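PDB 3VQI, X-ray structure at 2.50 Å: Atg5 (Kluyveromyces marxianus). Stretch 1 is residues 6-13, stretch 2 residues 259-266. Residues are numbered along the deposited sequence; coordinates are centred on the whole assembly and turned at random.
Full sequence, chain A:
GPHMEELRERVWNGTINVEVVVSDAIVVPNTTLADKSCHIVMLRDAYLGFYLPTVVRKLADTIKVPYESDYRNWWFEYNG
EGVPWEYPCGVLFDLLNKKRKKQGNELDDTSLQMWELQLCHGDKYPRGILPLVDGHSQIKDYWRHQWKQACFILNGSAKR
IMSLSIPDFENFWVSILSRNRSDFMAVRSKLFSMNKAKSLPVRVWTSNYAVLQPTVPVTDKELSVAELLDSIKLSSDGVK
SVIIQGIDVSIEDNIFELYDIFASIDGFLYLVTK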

# COMPACT_ATOMS: atom_id res chain seq x y z
N GLU A 6 3.10 14.15 -16.58
CA GLU A 6 4.00 13.03 -16.85
C GLU A 6 4.17 12.15 -15.61
O GLU A 6 3.84 10.97 -15.63
CB GLU A 6 5.35 13.56 -17.32
N LEU A 7 4.71 12.75 -14.55
CA LEU A 7 4.95 12.04 -13.29
C LEU A 7 3.75 11.24 -12.83
O LEU A 7 3.82 10.01 -12.72
CB LEU A 7 5.33 13.03 -12.19
CG LEU A 7 6.71 13.68 -12.32
CD1 LEU A 7 6.91 14.66 -11.18
CD2 LEU A 7 7.78 12.60 -12.32
N ARG A 8 2.64 11.93 -12.58
CA ARG A 8 1.43 11.28 -12.11
C ARG A 8 1.09 10.00 -12.86
O ARG A 8 0.46 9.10 -12.32
CB ARG A 8 0.26 12.26 -12.17
CG ARG A 8 0.45 13.44 -11.26
CD ARG A 8 -0.74 14.34 -11.31
NE ARG A 8 -0.50 15.55 -10.54
CZ ARG A 8 -1.36 16.56 -10.45
NH1 ARG A 8 -2.53 16.50 -11.07
NH2 ARG A 8 -1.04 17.62 -9.73
N GLU A 9 1.52 9.92 -14.12
CA GLU A 9 1.25 8.72 -14.90
C GLU A 9 2.20 7.60 -14.48
O GLU A 9 1.75 6.49 -14.18
CB GLU A 9 1.44 9.02 -16.39
CG GLU A 9 0.14 9.03 -17.18
CD GLU A 9 -0.06 7.75 -17.94
OE1 GLU A 9 -0.98 6.97 -17.57
OE2 GLU A 9 0.70 7.51 -18.89
N ARG A 10 3.49 7.90 -14.45
CA ARG A 10 4.50 6.92 -14.05
C ARG A 10 4.14 6.31 -12.70
O ARG A 10 4.26 5.10 -12.50
CB ARG A 10 5.88 7.58 -13.94
CG ARG A 10 6.53 7.89 -15.27
CD ARG A 10 6.96 9.34 -15.32
NE ARG A 10 7.73 9.63 -16.52
CZ ARG A 10 8.07 10.85 -16.92
NH1 ARG A 10 7.70 11.91 -16.20
NH2 ARG A 10 8.78 11.02 -18.03
N VAL A 11 3.70 7.16 -11.77
CA VAL A 11 3.32 6.72 -10.44
C VAL A 11 2.14 5.76 -10.49
O VAL A 11 2.19 4.65 -9.95
CB VAL A 11 2.98 7.94 -9.55
CG1 VAL A 11 2.41 7.48 -8.23
CG2 VAL A 11 4.23 8.77 -9.30
N TRP A 12 1.07 6.18 -11.16
CA TRP A 12 -0.12 5.34 -11.30
C TRP A 12 0.23 3.98 -11.90
O TRP A 12 -0.36 2.96 -11.56
CB TRP A 12 -1.15 6.04 -12.17
CG TRP A 12 -2.36 5.24 -12.41
CD1 TRP A 12 -2.66 4.52 -13.53
CD2 TRP A 12 -3.47 5.12 -11.54
NE1 TRP A 12 -3.91 3.97 -13.41
CE2 TRP A 12 -4.44 4.33 -12.20
CE3 TRP A 12 -3.76 5.62 -10.26
CZ2 TRP A 12 -5.67 4.02 -11.62
CZ3 TRP A 12 -4.99 5.32 -9.68
CH2 TRP A 12 -5.93 4.52 -10.37
N ASN A 13 1.20 3.98 -12.81
CA ASN A 13 1.63 2.74 -13.44
C ASN A 13 2.86 2.14 -12.76
O ASN A 13 3.48 1.22 -13.29
CB ASN A 13 1.93 2.99 -14.92
CG ASN A 13 0.67 3.19 -15.74
OD1 ASN A 13 0.73 3.49 -16.92
ND2 ASN A 13 -0.49 3.02 -15.11
N TYR A 259 2.41 15.70 -1.78
CA TYR A 259 1.12 15.04 -1.58
C TYR A 259 0.28 15.07 -2.85
O TYR A 259 -0.27 14.05 -3.27
CB TYR A 259 0.32 15.72 -0.47
CG TYR A 259 -1.01 15.05 -0.25
CD1 TYR A 259 -1.15 14.02 0.69
CD2 TYR A 259 -2.11 15.37 -1.04
CE1 TYR A 259 -2.35 13.32 0.82
CE2 TYR A 259 -3.32 14.68 -0.92
CZ TYR A 259 -3.43 13.66 0.01
OH TYR A 259 -4.61 12.96 0.12
N ASP A 260 0.18 16.25 -3.45
CA ASP A 260 -0.61 16.45 -4.66
C ASP A 260 -0.18 15.52 -5.80
O ASP A 260 -0.98 15.19 -6.68
CB ASP A 260 -0.49 17.91 -5.11
CG ASP A 260 -1.45 18.25 -6.23
OD1 ASP A 260 -2.65 18.45 -5.96
OD2 ASP A 260 -0.99 18.31 -7.39
N ILE A 261 1.08 15.10 -5.78
CA ILE A 261 1.60 14.22 -6.83
C ILE A 261 1.91 12.78 -6.42
O ILE A 261 1.84 11.87 -7.26
CB ILE A 261 2.89 14.82 -7.45
CG1 ILE A 261 3.67 13.74 -8.20
CG2 ILE A 261 3.74 15.44 -6.36
CD1 ILE A 261 5.03 14.17 -8.67
N PHE A 262 2.25 12.55 -5.15
CA PHE A 262 2.63 11.21 -4.71
C PHE A 262 1.75 10.44 -3.74
O PHE A 262 2.12 9.33 -3.33
CB PHE A 262 4.05 11.26 -4.15
CG PHE A 262 5.09 11.62 -5.16
CD1 PHE A 262 5.10 11.02 -6.42
CD2 PHE A 262 6.11 12.52 -4.84
CE1 PHE A 262 6.11 11.31 -7.34
CE2 PHE A 262 7.12 12.81 -5.75
CZ PHE A 262 7.13 12.21 -7.00
N ALA A 263 0.62 11.01 -3.34
CA ALA A 263 -0.27 10.31 -2.41
C ALA A 263 -0.61 8.95 -3.01
O ALA A 263 -0.77 8.81 -4.22
CB ALA A 263 -1.53 11.11 -2.19
N SER A 264 -0.73 7.94 -2.15
CA SER A 264 -1.04 6.58 -2.59
C SER A 264 -2.54 6.40 -2.81
O SER A 264 -3.33 7.24 -2.39
CB SER A 264 -0.50 5.59 -1.56
OG SER A 264 0.89 5.79 -1.39
N ILE A 265 -2.94 5.31 -3.45
CA ILE A 265 -4.36 5.08 -3.75
C ILE A 265 -5.30 5.11 -2.56
O ILE A 265 -6.51 5.08 -2.74
CB ILE A 265 -4.58 3.71 -4.46
CG1 ILE A 265 -3.92 2.59 -3.65
CG2 ILE A 265 -4.06 3.78 -5.90
CD1 ILE A 265 -4.22 1.21 -4.17
N ASP A 266 -4.76 5.16 -1.35
CA ASP A 266 -5.62 5.18 -0.18
C ASP A 266 -5.77 6.58 0.40
O ASP A 266 -6.48 6.77 1.39
CB ASP A 266 -5.11 4.21 0.88
CG ASP A 266 -3.80 4.66 1.51
OD1 ASP A 266 -3.43 4.05 2.53
OD2 ASP A 266 -3.15 5.61 1.00

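Two segments some 250 residues apart in the chain meet here through side chains, with no hydrogen bond between them. Residues 6-12 are helical, and the second stretch carries the last turn of a helix, 259-262, before Ala263 leaves helical geometry and the chain runs on as loop. The backbones come nearest at Arg8 and Ile261, whose CA atoms lie 6.0 Å apart; the spacing widens to 7.3 Å between the CA atoms of Val11 and Phe262 and to 8.7 Å between those of Trp12 and Ile265.

Leu7 points its CA-to-CB bond toward the second stretch, and its CD1 reaches CD1 of Ile261 at 3.2 Å, a tight methyl-to-methyl contact on an otherwise exposed side chain. The CA-to-CB bond of Arg8 points sideways to the second stretch, but an extended chain (m, then t, t) carries the guanidinium to Asp260, where NH2 and OD2 form a salt bridge at 2.4 Å, very short for such a pair. The backbone O of Asp260 lies over one face of the guanidinium, while the aliphatic part of Arg8 runs past Ile261, CG to CG1 at 4.5 Å. One long residue thus supplies both charge and hydrocarbon.

Glu9 and Arg10 do not reach the second stretch. One turn on from Leu7, Val11 again points toward it; the Val11 N to Leu7 O hydrogen bond, 3.0 Å, joins these two positions along the helix. CG2 of Val11 meets CE1 of Phe262 at 3.7 Å, at the edge of the ring. Phe262 starts away from stretch 1, yet its ring swings back far enough to make this contact. Trp12, buried, closes the series more loosely, with CZ3 4.2 Å from CG2 of Ile265, while its NE1 is hydrogen-bonded elsewhere in the structure.

The rule is apolar contacts along the helix with one ion pair among them, burying 346 Å² in all.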